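Local coordinates for protein paenibacillus xanthan lyase (Paenibacillus, PDB 6F2P) that cleaves the polysaccharide xanthan by a lyase reaction, probably by beta-elimination, as a calcium-binding member of polysaccharide lyase family 8, at residues D27-A32 against T330-L335; N35-T40 against M80-T85; P954-P957 against T961-V964; P979-H984 against T988-V993. All blocks are in the same frame, centred on the assembly; numbering follows the deposited sequence.

Interaction 1 of 4, residues D27-A32 against T330-L335; sequences DPDIAA and TDKTFL. With CA (calcium ion), chain E.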
loop_
_atom_site.group_PDB
_atom_site.type_symbol
_atom_site.label_atom_id
_atom_site.label_comp_id
_atom_site.label_asym_id
_atom_site.label_seq_id
_atom_site.Cartn_x
_atom_site.Cartn_y
_atom_site.Cartn_z
ATOM N N ASP A 27 46.345 -11.468 -1.361
ATOM C CA ASP A 27 45.136 -10.665 -1.259
ATOM C C ASP A 27 45.026 -10.213 0.198
ATOM O O ASP A 27 44.751 -11.021 1.088
ATOM C CB ASP A 27 43.938 -11.531 -1.661
ATOM C CG ASP A 27 42.616 -10.781 -1.634
ATOM O OD1 ASP A 27 42.398 -9.944 -0.724
ATOM O OD2 ASP A 27 41.781 -11.057 -2.532
ATOM N N PRO A 28 45.241 -8.913 0.447
ATOM C CA PRO A 28 45.309 -8.382 1.818
ATOM C C PRO A 28 43.996 -8.578 2.559
ATOM O O PRO A 28 43.978 -8.708 3.787
ATOM C CB PRO A 28 45.565 -6.887 1.607
ATOM C CG PRO A 28 44.989 -6.597 0.235
ATOM C CD PRO A 28 45.216 -7.851 -0.574
ATOM N N ASP A 29 42.902 -8.593 1.808
ATOM C CA ASP A 29 41.597 -8.830 2.394
ATOM C C ASP A 29 41.506 -10.246 2.949
ATOM O O ASP A 29 41.079 -10.439 4.091
ATOM C CB ASP A 29 40.503 -8.534 1.376
ATOM C CG ASP A 29 40.441 -7.067 1.025
ATOM O OD1 ASP A 29 40.521 -6.238 1.964
ATOM O OD2 ASP A 29 40.339 -6.748 -0.181
ATOM N N ILE A 30 41.942 -11.228 2.161
ATOM C CA ILE A 30 42.041 -12.603 2.651
ATOM C C ILE A 30 42.996 -12.713 3.837
ATOM O O ILE A 30 42.677 -13.354 4.848
ATOM C CB ILE A 30 42.476 -13.582 1.550
ATOM C CG1 ILE A 30 41.400 -13.644 0.460
ATOM C CG2 ILE A 30 42.741 -14.958 2.139
ATOM C CD1 ILE A 30 41.758 -14.509 -0.723
ATOM N N ALA A 31 44.154 -12.065 3.723
ATOM C CA ALA A 31 45.166 -12.108 4.784
ATOM C C ALA A 31 44.626 -11.597 6.119
ATOM O O ALA A 31 44.829 -12.217 7.157
ATOM C CB ALA A 31 46.401 -11.328 4.379
ATOM N N ALA A 32 43.931 -10.467 6.079
ATOM C CA ALA A 32 43.335 -9.885 7.269
ATOM C C ALA A 32 42.352 -10.849 7.915
ATOM O O ALA A 32 42.309 -10.976 9.140
ATOM C CB ALA A 32 42.637 -8.599 6.910
ATOM N N THR A 330 34.585 2.034 -0.235
ATOM C CA THR A 330 35.985 2.423 -0.098
ATOM C C THR A 330 36.627 1.995 1.222
ATOM O O THR A 330 37.828 1.755 1.275
ATOM C CB THR A 330 36.139 3.945 -0.252
ATOM O OG1 THR A 330 35.393 4.603 0.779
ATOM C CG2 THR A 330 35.610 4.397 -1.606
ATOM N N ASP A 331 35.835 1.894 2.284
ATOM C CA ASP A 331 36.366 1.465 3.579
ATOM C C ASP A 331 36.139 -0.025 3.833
ATOM O O ASP A 331 36.245 -0.491 4.970
ATOM C CB ASP A 331 35.767 2.298 4.721
ATOM C CG ASP A 331 34.267 2.135 4.837
ATOM O OD1 ASP A 331 33.646 1.608 3.889
ATOM O OD2 ASP A 331 33.706 2.541 5.875
ATOM N N LYS A 332 35.801 -0.756 2.772
ATOM C CA LYS A 332 35.701 -2.220 2.815
ATOM C C LYS A 332 34.786 -2.796 3.910
ATOM O O LYS A 332 35.106 -3.819 4.531
ATOM C CB LYS A 332 37.102 -2.841 2.887
ATOM C CG LYS A 332 37.959 -2.496 1.676
ATOM C CD LYS A 332 39.322 -3.149 1.735
ATOM C CE LYS A 332 40.067 -2.928 0.431
ATOM N NZ LYS A 332 41.418 -3.541 0.463
ATOM N N THR A 333 33.654 -2.135 4.132
ATOM C CA THR A 333 32.619 -2.646 5.021
ATOM C C THR A 333 32.329 -4.114 4.727
ATOM O O THR A 333 32.375 -4.946 5.632
ATOM C CB THR A 333 31.308 -1.833 4.894
ATOM O OG1 THR A 333 31.569 -0.453 5.166
ATOM C CG2 THR A 333 30.261 -2.348 5.868
ATOM N N PHE A 334 32.046 -4.425 3.460
ATOM C CA PHE A 334 31.763 -5.800 3.052
ATOM C C PHE A 334 32.958 -6.749 3.240
ATOM O O PHE A 334 32.838 -7.767 3.934
ATOM C CB PHE A 334 31.266 -5.861 1.600
ATOM C CG PHE A 334 30.927 -7.260 1.130
ATOM C CD1 PHE A 334 29.675 -7.796 1.356
ATOM C CD2 PHE A 334 31.863 -8.035 0.472
ATOM C CE1 PHE A 334 29.369 -9.073 0.933
ATOM C CE2 PHE A 334 31.563 -9.311 0.058
ATOM C CZ PHE A 334 30.318 -9.828 0.281
ATOM N N LEU A 335 34.095 -6.420 2.621
ATOM C CA LEU A 335 35.278 -7.299 2.639
ATOM C C LEU A 335 35.791 -7.610 4.040
ATOM O O LEU A 335 36.289 -8.709 4.297
ATOM C CB LEU A 335 36.408 -6.741 1.766
ATOM C CG LEU A 335 36.087 -6.786 0.269
ATOM C CD1 LEU A 335 37.052 -5.947 -0.534
ATOM C CD2 LEU A 335 36.080 -8.218 -0.243
HETATM CA CA CA E . 31.322 1.394 3.772
HETATM O O HOH W 1 39.140 -8.839 5.141
HETATM O O HOH W 2 30.539 3.007 5.865
HETATM O O HOH W 3 29.239 0.448 3.128
HETATM O O HOH W 4 31.294 2.603 1.697
#
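K332 and D29 form a salt bridge between the start of helix 28-46 and the loop that follows helix 312-328. K332 NZ donates to D29 OD1 at 3.2 Å. It meets this oxygen on the syn side, 18° out of the carboxylate plane. A weak second bond runs from the same NZ to D29 OD2. The lysine chain is extended beyond CG, and it crosses the aspartate side chain at about a right angle. Its CD also lies against D29 OD1.

A water forms the second polar link. It donates to D29 O at 2.7 Å and to L335 O at 3.0 Å, so it ties the two backbones together. Beyond the polar links the packing is slight. The L335 methyl CD1 rests 3.4 Å from D29 OD2, and CB lies near the carboxylate carbon. Helix 340-351 borders the same aspartate through I343 and N347.

D27 is the N-cap of helix 28-46. Its OD1 accepts from I30 N at 3.2 Å, from above the carboxylate plane, and more weakly from D29 N. On the far side of the loop, D331 OD1 and T333 OG1 bind a calcium ion, each at 2.3 Å. Three waters and D329 complete the ligands found there. K332 sits between these two ligands in sequence, so the loop that binds the metal also carries the lysine.

The contact is polar and lies at the surface. The lysine probably offsets part of the negative charge of D29, while the calcium is likely to keep the loop that presents it in shape.

Interaction 2 of 4, residues N35-T40 against M80-T85; sequences NAITVT and MALAYT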
loop_
_atom_site.group_PDB
_atom_site.type_symbol
_atom_site.label_atom_id
_atom_site.label_comp_id
_atom_site.label_asym_id
_atom_site.label_seq_id
_atom_site.Cartn_x
_atom_site.Cartn_y
_atom_site.Cartn_z
ATOM N N ASN A 35 44.237 -13.902 9.596
ATOM C CA ASN A 35 44.732 -13.449 10.883
ATOM C C ASN A 35 43.613 -13.340 11.924
ATOM O O ASN A 35 43.726 -13.890 13.023
ATOM C CB ASN A 35 45.475 -12.122 10.742
ATOM C CG ASN A 35 45.737 -11.459 12.084
ATOM O OD1 ASN A 35 46.542 -11.939 12.880
ATOM N ND2 ASN A 35 45.044 -10.355 12.344
ATOM N N ALA A 36 42.530 -12.654 11.570
ATOM C CA ALA A 36 41.387 -12.511 12.469
ATOM C C ALA A 36 40.878 -13.868 12.952
ATOM O O ALA A 36 40.589 -14.050 14.142
ATOM C CB ALA A 36 40.280 -11.744 11.789
ATOM N N ILE A 37 40.786 -14.817 12.027
ATOM C CA ILE A 37 40.379 -16.181 12.358
ATOM C C ILE A 37 41.342 -16.832 13.345
ATOM O O ILE A 37 40.920 -17.453 14.332
ATOM C CB ILE A 37 40.275 -17.040 11.088
ATOM C CG1 ILE A 37 39.078 -16.579 10.246
ATOM C CG2 ILE A 37 40.164 -18.504 11.438
ATOM C CD1 ILE A 37 38.946 -17.287 8.913
ATOM N N THR A 38 42.638 -16.673 13.084
ATOM C CA THR A 38 43.677 -17.248 13.935
ATOM C C THR A 38 43.626 -16.670 15.348
ATOM O O THR A 38 43.614 -17.410 16.339
ATOM C CB THR A 38 45.072 -16.994 13.350
ATOM O OG1 THR A 38 45.148 -17.534 12.020
ATOM C CG2 THR A 38 46.134 -17.633 14.235
ATOM N N VAL A 39 43.593 -15.343 15.434
ATOM C CA VAL A 39 43.585 -14.661 16.721
ATOM C C VAL A 39 42.385 -15.077 17.573
ATOM O O VAL A 39 42.536 -15.394 18.761
ATOM C CB VAL A 39 43.591 -13.134 16.539
ATOM C CG1 VAL A 39 43.350 -12.432 17.863
ATOM C CG2 VAL A 39 44.903 -12.690 15.929
ATOM N N THR A 40 41.204 -15.090 16.957
ATOM C CA THR A 40 39.978 -15.476 17.649
ATOM C C THR A 40 40.088 -16.891 18.207
ATOM O O THR A 40 39.754 -17.141 19.370
ATOM C CB THR A 40 38.739 -15.362 16.725
ATOM O OG1 THR A 40 38.447 -13.984 16.480
ATOM C CG2 THR A 40 37.532 -15.991 17.371
ATOM N N MET A 80 37.625 -22.325 16.763
ATOM C CA MET A 80 38.882 -23.065 16.857
ATOM C C MET A 80 39.029 -24.004 15.664
ATOM O O MET A 80 40.073 -24.036 15.001
ATOM C CB MET A 80 38.945 -23.845 18.178
ATOM C CG MET A 80 38.938 -22.955 19.409
ATOM S SD MET A 80 38.561 -23.824 20.956
ATOM C CE MET A 80 39.973 -24.917 21.097
ATOM N N ALA A 81 37.971 -24.763 15.400
ATOM C CA ALA A 81 37.912 -25.639 14.234
ATOM C C ALA A 81 38.182 -24.870 12.934
ATOM O O ALA A 81 38.836 -25.381 12.025
ATOM C CB ALA A 81 36.561 -26.350 14.180
ATOM N N LEU A 82 37.694 -23.635 12.863
ATOM C CA LEU A 82 37.880 -22.813 11.680
ATOM C C LEU A 82 39.357 -22.528 11.437
ATOM O O LEU A 82 39.862 -22.742 10.334
ATOM C CB LEU A 82 37.098 -21.502 11.791
ATOM C CG LEU A 82 37.082 -20.598 10.545
ATOM C CD1 LEU A 82 36.534 -21.319 9.316
ATOM C CD2 LEU A 82 36.290 -19.323 10.785
ATOM N N ALA A 83 40.051 -22.038 12.457
ATOM C CA ALA A 83 41.480 -21.763 12.314
ATOM C C ALA A 83 42.225 -23.060 12.029
ATOM O O ALA A 83 43.158 -23.089 11.228
ATOM C CB ALA A 83 42.038 -21.087 13.555
ATOM N N TYR A 84 41.797 -24.130 12.690
ATOM C CA TYR A 84 42.411 -25.428 12.489
ATOM C C TYR A 84 42.447 -25.821 11.017
ATOM O O TYR A 84 43.413 -26.440 10.563
ATOM C CB TYR A 84 41.688 -26.509 13.289
ATOM C CG TYR A 84 42.251 -27.877 13.018
ATOM C CD1 TYR A 84 43.492 -28.245 13.523
ATOM C CD2 TYR A 84 41.558 -28.797 12.239
ATOM C CE1 TYR A 84 44.024 -29.498 13.271
ATOM C CE2 TYR A 84 42.082 -30.052 11.981
ATOM C CZ TYR A 84 43.320 -30.394 12.501
ATOM O OH TYR A 84 43.854 -31.632 12.256
ATOM N N THR A 85 41.405 -25.444 10.276
ATOM C CA THR A 85 41.255 -25.882 8.889
ATOM C C THR A 85 41.465 -24.769 7.873
ATOM O O THR A 85 41.272 -24.976 6.680
ATOM C CB THR A 85 39.861 -26.471 8.641
ATOM O OG1 THR A 85 38.869 -25.482 8.932
ATOM C CG2 THR A 85 39.620 -27.664 9.530
#
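I37 packs against L82 and A83 where helix 28-46 crosses helix 68-85. The cross-helix contacts of these segments are apolar. I37 uses both of its branches. CG2 stands anti to the backbone N, and it comes down on the backbone of A83, 3.6 Å from A83 CA. The same methyl lies 3.8 Å from A83 CB and 3.8 Å from L82 CG. The other branch points its CD1 at L82 CD2, also at 3.8 Å. The two side chains cross at about a right angle, and I37 meets L82 with both branches. With I37 cut back to an alanine, L82 and A83 would probably lose most of this apolar cover, and a gap would open between the helices.

The backbones come close where a side chain is small. T38 CA lies 4.2 Å from A83 CB, and the short segment axes approach to 8.4 Å. Their directions differ by 129°, so the helices cross at a steep angle, nearer antiparallel than parallel.

The hydrogen bonds of helix 28-46 here lie within it or reach past helix 68-85. T40 OG1 donates to A36 O at 3.2 Å. T40 N reaches the same carbonyl from the opposite face of its plane. T38 OG1 hydrogen bonds to V34 O and to S89 OG, in the loop after helix 68-85.

Both helices belong to the alpha-helical N-terminal domain of the family. The M80 and Y84 side chains touch helix 95-111, M80 also reaching W45 of helix 28-46, and A81 touches helix 123-141. Helix 68-85 is therefore packed between helix 28-46 and these later helices.

Interaction 3 of 4, residues P954-P957 against T961-V964; sequences PNVP and TYQV
Y962 reaches across from strand 960-967 to V956 in the loop that precedes it. Its CB leaves the strand toward that loop, with CG anti to the carbonyl carbon and beside the backbone N (chi1 -73°). The ring then extends toward the loop, and the valine comes at it from the opposite direction. At CE1 the ring meets V956 CG1 at 3.4 Å. At CZ the same methyl is still close, at 3.6 Å. It approaches the ring obliquely. V956 CG1 stands anti to its own backbone N, and this torsion (chi1 178°) puts the methyl at the phenol end of the ring.

The segments belong to the Golvesin C-terminal domain, which holds two antiparallel sheets, one with strand 960-967 and one with strand 949-952. Strand 960-967 pairs with strands 1003-1010 and 1030-1039. Residues 954-957 lie in the loop that links strand 949-952 to this strand. The tyrosine thus packs across the connection between two sheets. Its side chain also touches L1036 and K1038 of strand 1030-1039, and F1010 of strand 1003-1010.

At the tip, Y962 OH is 3.5 Å from V956 CG1. P957 CD lies 3.8 Å from the same oxygen, and the proline crosses the tyrosine side chain obliquely. The polar partner of the hydroxyl is I958 O, one residue further along the loop, to which it hydrogen bonds. That bond holds the end of the ring to the chain just after P957. V956 and Y962 are buried, while P957 is exposed at the edge of the contact and touches V907 of strand 907-910.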
loop_
_atom_site.group_PDB
_atom_site.type_symbol
_atom_site.label_atom_id
_atom_site.label_comp_id
_atom_site.label_asym_id
_atom_site.label_seq_id
_atom_site.Cartn_x
_atom_site.Cartn_y
_atom_site.Cartn_z
ATOM N N PRO A 954 -42.274 18.519 -25.436
ATOM C CA PRO A 954 -41.624 18.039 -24.211
ATOM C C PRO A 954 -40.260 17.421 -24.486
ATOM O O PRO A 954 -39.991 16.980 -25.605
ATOM C CB PRO A 954 -42.574 16.947 -23.722
ATOM C CG PRO A 954 -43.172 16.414 -24.970
ATOM C CD PRO A 954 -43.350 17.611 -25.874
ATOM N N ASN A 955 -39.411 17.399 -23.463
ATOM C CA ASN A 955 -38.131 16.715 -23.538
ATOM C C ASN A 955 -38.263 15.343 -22.883
ATOM O O ASN A 955 -38.254 15.220 -21.656
ATOM C CB ASN A 955 -37.046 17.534 -22.844
ATOM C CG ASN A 955 -35.648 17.065 -23.191
ATOM O OD1 ASN A 955 -35.452 15.945 -23.669
ATOM N ND2 ASN A 955 -34.665 17.923 -22.947
ATOM N N VAL A 956 -38.410 14.314 -23.709
ATOM C CA VAL A 956 -38.644 12.969 -23.206
ATOM C C VAL A 956 -37.327 12.374 -22.712
ATOM O O VAL A 956 -36.374 12.241 -23.481
ATOM C CB VAL A 956 -39.333 12.080 -24.277
ATOM C CG1 VAL A 956 -39.528 10.673 -23.771
ATOM C CG2 VAL A 956 -40.671 12.673 -24.656
ATOM N N PRO A 957 -37.263 12.045 -21.411
ATOM C CA PRO A 957 -36.035 11.554 -20.776
ATOM C C PRO A 957 -35.603 10.195 -21.318
ATOM O O PRO A 957 -34.441 10.009 -21.690
ATOM C CB PRO A 957 -36.436 11.424 -19.300
ATOM C CG PRO A 957 -37.593 12.356 -19.137
ATOM C CD PRO A 957 -38.341 12.250 -20.429
ATOM N N THR A 961 -43.225 4.251 -23.498
ATOM C CA THR A 961 -44.645 4.533 -23.646
ATOM C C THR A 961 -45.097 5.578 -22.632
ATOM O O THR A 961 -44.836 5.452 -21.433
ATOM C CB THR A 961 -45.480 3.256 -23.488
ATOM O OG1 THR A 961 -45.029 2.282 -24.435
ATOM C CG2 THR A 961 -46.946 3.543 -23.734
ATOM N N TYR A 962 -45.777 6.608 -23.121
ATOM C CA TYR A 962 -46.196 7.718 -22.273
ATOM C C TYR A 962 -47.661 8.091 -22.445
ATOM O O TYR A 962 -48.120 8.349 -23.563
ATOM C CB TYR A 962 -45.375 8.959 -22.588
ATOM C CG TYR A 962 -43.955 8.921 -22.113
ATOM C CD1 TYR A 962 -42.959 8.361 -22.897
ATOM C CD2 TYR A 962 -43.601 9.471 -20.889
ATOM C CE1 TYR A 962 -41.652 8.337 -22.470
ATOM C CE2 TYR A 962 -42.296 9.456 -20.454
ATOM C CZ TYR A 962 -41.325 8.888 -21.248
ATOM O OH TYR A 962 -40.023 8.875 -20.819
ATOM N N GLN A 963 -48.379 8.147 -21.326
ATOM C CA GLN A 963 -49.719 8.718 -21.285
ATOM C C GLN A 963 -49.663 10.232 -21.476
ATOM O O GLN A 963 -48.896 10.926 -20.807
ATOM C CB GLN A 963 -50.399 8.375 -19.964
ATOM C CG GLN A 963 -50.669 6.899 -19.811
ATOM C CD GLN A 963 -51.460 6.582 -18.567
ATOM O OE1 GLN A 963 -51.388 7.301 -17.569
ATOM N NE2 GLN A 963 -52.235 5.501 -18.619
ATOM N N VAL A 964 -50.474 10.738 -22.400
ATOM C CA VAL A 964 -50.496 12.167 -22.699
ATOM C C VAL A 964 -51.723 12.852 -22.081
ATOM O O VAL A 964 -52.858 12.594 -22.488
ATOM C CB VAL A 964 -50.449 12.413 -24.226
ATOM C CG1 VAL A 964 -50.594 13.887 -24.543
ATOM C CG2 VAL A 964 -49.159 11.861 -24.814
#

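Interaction 4 of 4, residues P979-H984 against T988-V993; sequences PVDVTH and TATLNV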
loop_
_atom_site.group_PDB
_atom_site.type_symbol
_atom_site.label_atom_id
_atom_site.label_comp_id
_atom_site.label_asym_id
_atom_site.label_seq_id
_atom_site.Cartn_x
_atom_site.Cartn_y
_atom_site.Cartn_z
ATOM N N PRO A 979 -59.250 20.863 -32.057
ATOM C CA PRO A 979 -58.388 19.821 -32.626
ATOM C C PRO A 979 -57.006 19.813 -31.976
ATOM O O PRO A 979 -56.352 20.854 -31.889
ATOM C CB PRO A 979 -58.283 20.220 -34.102
ATOM C CG PRO A 979 -58.469 21.688 -34.107
ATOM C CD PRO A 979 -59.422 22.000 -32.980
ATOM N N VAL A 980 -56.579 18.643 -31.508
ATOM C CA VAL A 980 -55.276 18.493 -30.874
ATOM C C VAL A 980 -54.460 17.411 -31.571
ATOM O O VAL A 980 -54.915 16.277 -31.708
ATOM C CB VAL A 980 -55.416 18.129 -29.386
ATOM C CG1 VAL A 980 -54.043 18.020 -28.735
ATOM C CG2 VAL A 980 -56.270 19.160 -28.670
ATOM N N ASP A 981 -53.260 17.764 -32.020
ATOM C CA ASP A 981 -52.350 16.784 -32.604
ATOM C C ASP A 981 -51.376 16.259 -31.566
ATOM O O ASP A 981 -50.887 17.010 -30.727
ATOM C CB ASP A 981 -51.558 17.387 -33.764
ATOM C CG ASP A 981 -52.431 17.750 -34.932
ATOM O OD1 ASP A 981 -53.494 17.111 -35.097
ATOM O OD2 ASP A 981 -52.059 18.677 -35.682
ATOM N N VAL A 982 -51.102 14.964 -31.623
ATOM C CA VAL A 982 -50.040 14.378 -30.827
ATOM C C VAL A 982 -49.076 13.673 -31.769
ATOM O O VAL A 982 -49.384 12.605 -32.297
ATOM C CB VAL A 982 -50.589 13.380 -29.795
ATOM C CG1 VAL A 982 -49.448 12.728 -29.037
ATOM C CG2 VAL A 982 -51.543 14.077 -28.841
ATOM N N THR A 983 -47.921 14.287 -32.006
ATOM C CA THR A 983 -46.906 13.668 -32.849
ATOM C C THR A 983 -45.969 12.849 -31.976
ATOM O O THR A 983 -45.275 13.386 -31.126
ATOM C CB THR A 983 -46.095 14.709 -33.644
ATOM O OG1 THR A 983 -46.983 15.665 -34.240
ATOM C CG2 THR A 983 -45.279 14.029 -34.730
ATOM N N HIS A 984 -45.967 11.540 -32.187
ATOM C CA HIS A 984 -45.182 10.629 -31.371
ATOM C C HIS A 984 -44.287 9.774 -32.262
ATOM O O HIS A 984 -44.166 10.020 -33.465
ATOM C CB HIS A 984 -46.122 9.724 -30.581
ATOM C CG HIS A 984 -47.101 9.000 -31.441
ATOM N ND1 HIS A 984 -46.877 7.724 -31.922
ATOM C CD2 HIS A 984 -48.298 9.380 -31.954
ATOM C CE1 HIS A 984 -47.892 7.351 -32.672
ATOM N NE2 HIS A 984 -48.773 8.343 -32.708
ATOM N N THR A 988 -48.517 10.518 -36.217
ATOM C CA THR A 988 -49.257 11.576 -35.541
ATOM C C THR A 988 -50.717 11.178 -35.340
ATOM O O THR A 988 -51.340 10.614 -36.238
ATOM C CB THR A 988 -49.211 12.890 -36.355
ATOM O OG1 THR A 988 -47.849 13.295 -36.544
ATOM C CG2 THR A 988 -49.974 14.000 -35.643
ATOM N N ALA A 989 -51.256 11.468 -34.160
ATOM C CA ALA A 989 -52.674 11.257 -33.893
ATOM C C ALA A 989 -53.410 12.595 -33.786
ATOM O O ALA A 989 -52.819 13.607 -33.416
ATOM C CB ALA A 989 -52.863 10.444 -32.624
ATOM N N THR A 990 -54.695 12.592 -34.126
ATOM C CA THR A 990 -55.533 13.776 -33.985
ATOM C C THR A 990 -56.834 13.432 -33.268
ATOM O O THR A 990 -57.475 12.431 -33.581
ATOM C CB THR A 990 -55.883 14.393 -35.349
ATOM O OG1 THR A 990 -54.682 14.805 -36.010
ATOM C CG2 THR A 990 -56.802 15.598 -35.177
ATOM N N LEU A 991 -57.210 14.252 -32.294
ATOM C CA LEU A 991 -58.521 14.131 -31.671
ATOM C C LEU A 991 -59.074 15.518 -31.399
ATOM O O LEU A 991 -58.331 16.497 -31.425
ATOM C CB LEU A 991 -58.445 13.335 -30.368
ATOM C CG LEU A 991 -57.920 14.018 -29.100
ATOM C CD1 LEU A 991 -58.389 13.262 -27.872
ATOM C CD2 LEU A 991 -56.403 14.103 -29.113
ATOM N N ASN A 992 -60.377 15.603 -31.149
ATOM C CA ASN A 992 -60.985 16.858 -30.725
ATOM C C ASN A 992 -61.262 16.828 -29.231
ATOM O O ASN A 992 -61.672 15.801 -28.697
ATOM C CB ASN A 992 -62.283 17.147 -31.492
ATOM C CG ASN A 992 -62.036 17.537 -32.939
ATOM O OD1 ASN A 992 -60.901 17.801 -33.343
ATOM N ND2 ASN A 992 -63.109 17.591 -33.727
ATOM N N VAL A 993 -61.036 17.951 -28.558
ATOM C CA VAL A 993 -61.380 18.064 -27.140
ATOM C C VAL A 993 -62.467 19.122 -26.896
ATOM O O VAL A 993 -62.493 20.169 -27.553
ATOM C CB VAL A 993 -60.133 18.331 -26.250
ATOM C CG1 VAL A 993 -59.219 17.123 -26.250
ATOM C CG2 VAL A 993 -59.376 19.562 -26.719
#
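T990 OG1 donates to D981 OD1 at 2.8 Å, the shortest side-chain bond between these two strands. The oxygen is met on its anti side, 32° out of the carboxylate plane. The two side chains lie side by side and point the same way. Further along this face, T983 OG1 and T988 OG1 share a weak bond at 3.4 Å. At the other end, N992 OD1 lies against P979 CA and CB.

The face with V980, V982, A989 and L991 is apolar. At its end V993 CG2 meets V980 CG2 at 3.7 Å, and V980 CB lies near L991 CD2. V980 and V982 also face strand 1003-1010, through L1005 and Y1008. The H984 ring stacks on Y1008.

The backbone sets these pairs. V980 N donates to L991 O at 2.8 Å, nearly in line with the carbonyl, and L991 N bonds back to V980 O. V982 and A989 repeat this pair of hydrogen bonds. From the neighbouring strand 1017-1021, R1021 forms a salt bridge to D981 OD1, so this oxygen takes both the threonine and the arginine. With an alanine for D981, T990 OG1 would probably lose its acceptor and R1021 its carboxylate mate.

The strands form an antiparallel beta hairpin, with hydrogen-bonded and non-hydrogen-bonded pairs in alternation. It is the margin of a five-stranded sheet in the Golvesin C-terminal domain, and strand 987-993 is outermost.

How the interactions relate
Interactions 1 and 2 share helix 28-46 and lie about 17 Å apart between centres. Interaction 1 is a surface contact at the start of the helix, held by charge and water. Interaction 2 is partly buried further along, and it is apolar. Interactions 3 and 4 belong to the Golvesin C-terminal domain, with centres about 15 Å apart and successive strands 960-967 and 978-984. Interaction 3 is a buried side-chain contact between a strand and the loop before it. Interaction 4 is partly buried at the edge of its sheet and depends on backbone pairing, with one face apolar and the other largely polar. The two pairs lie on opposite sides of the chain's centre.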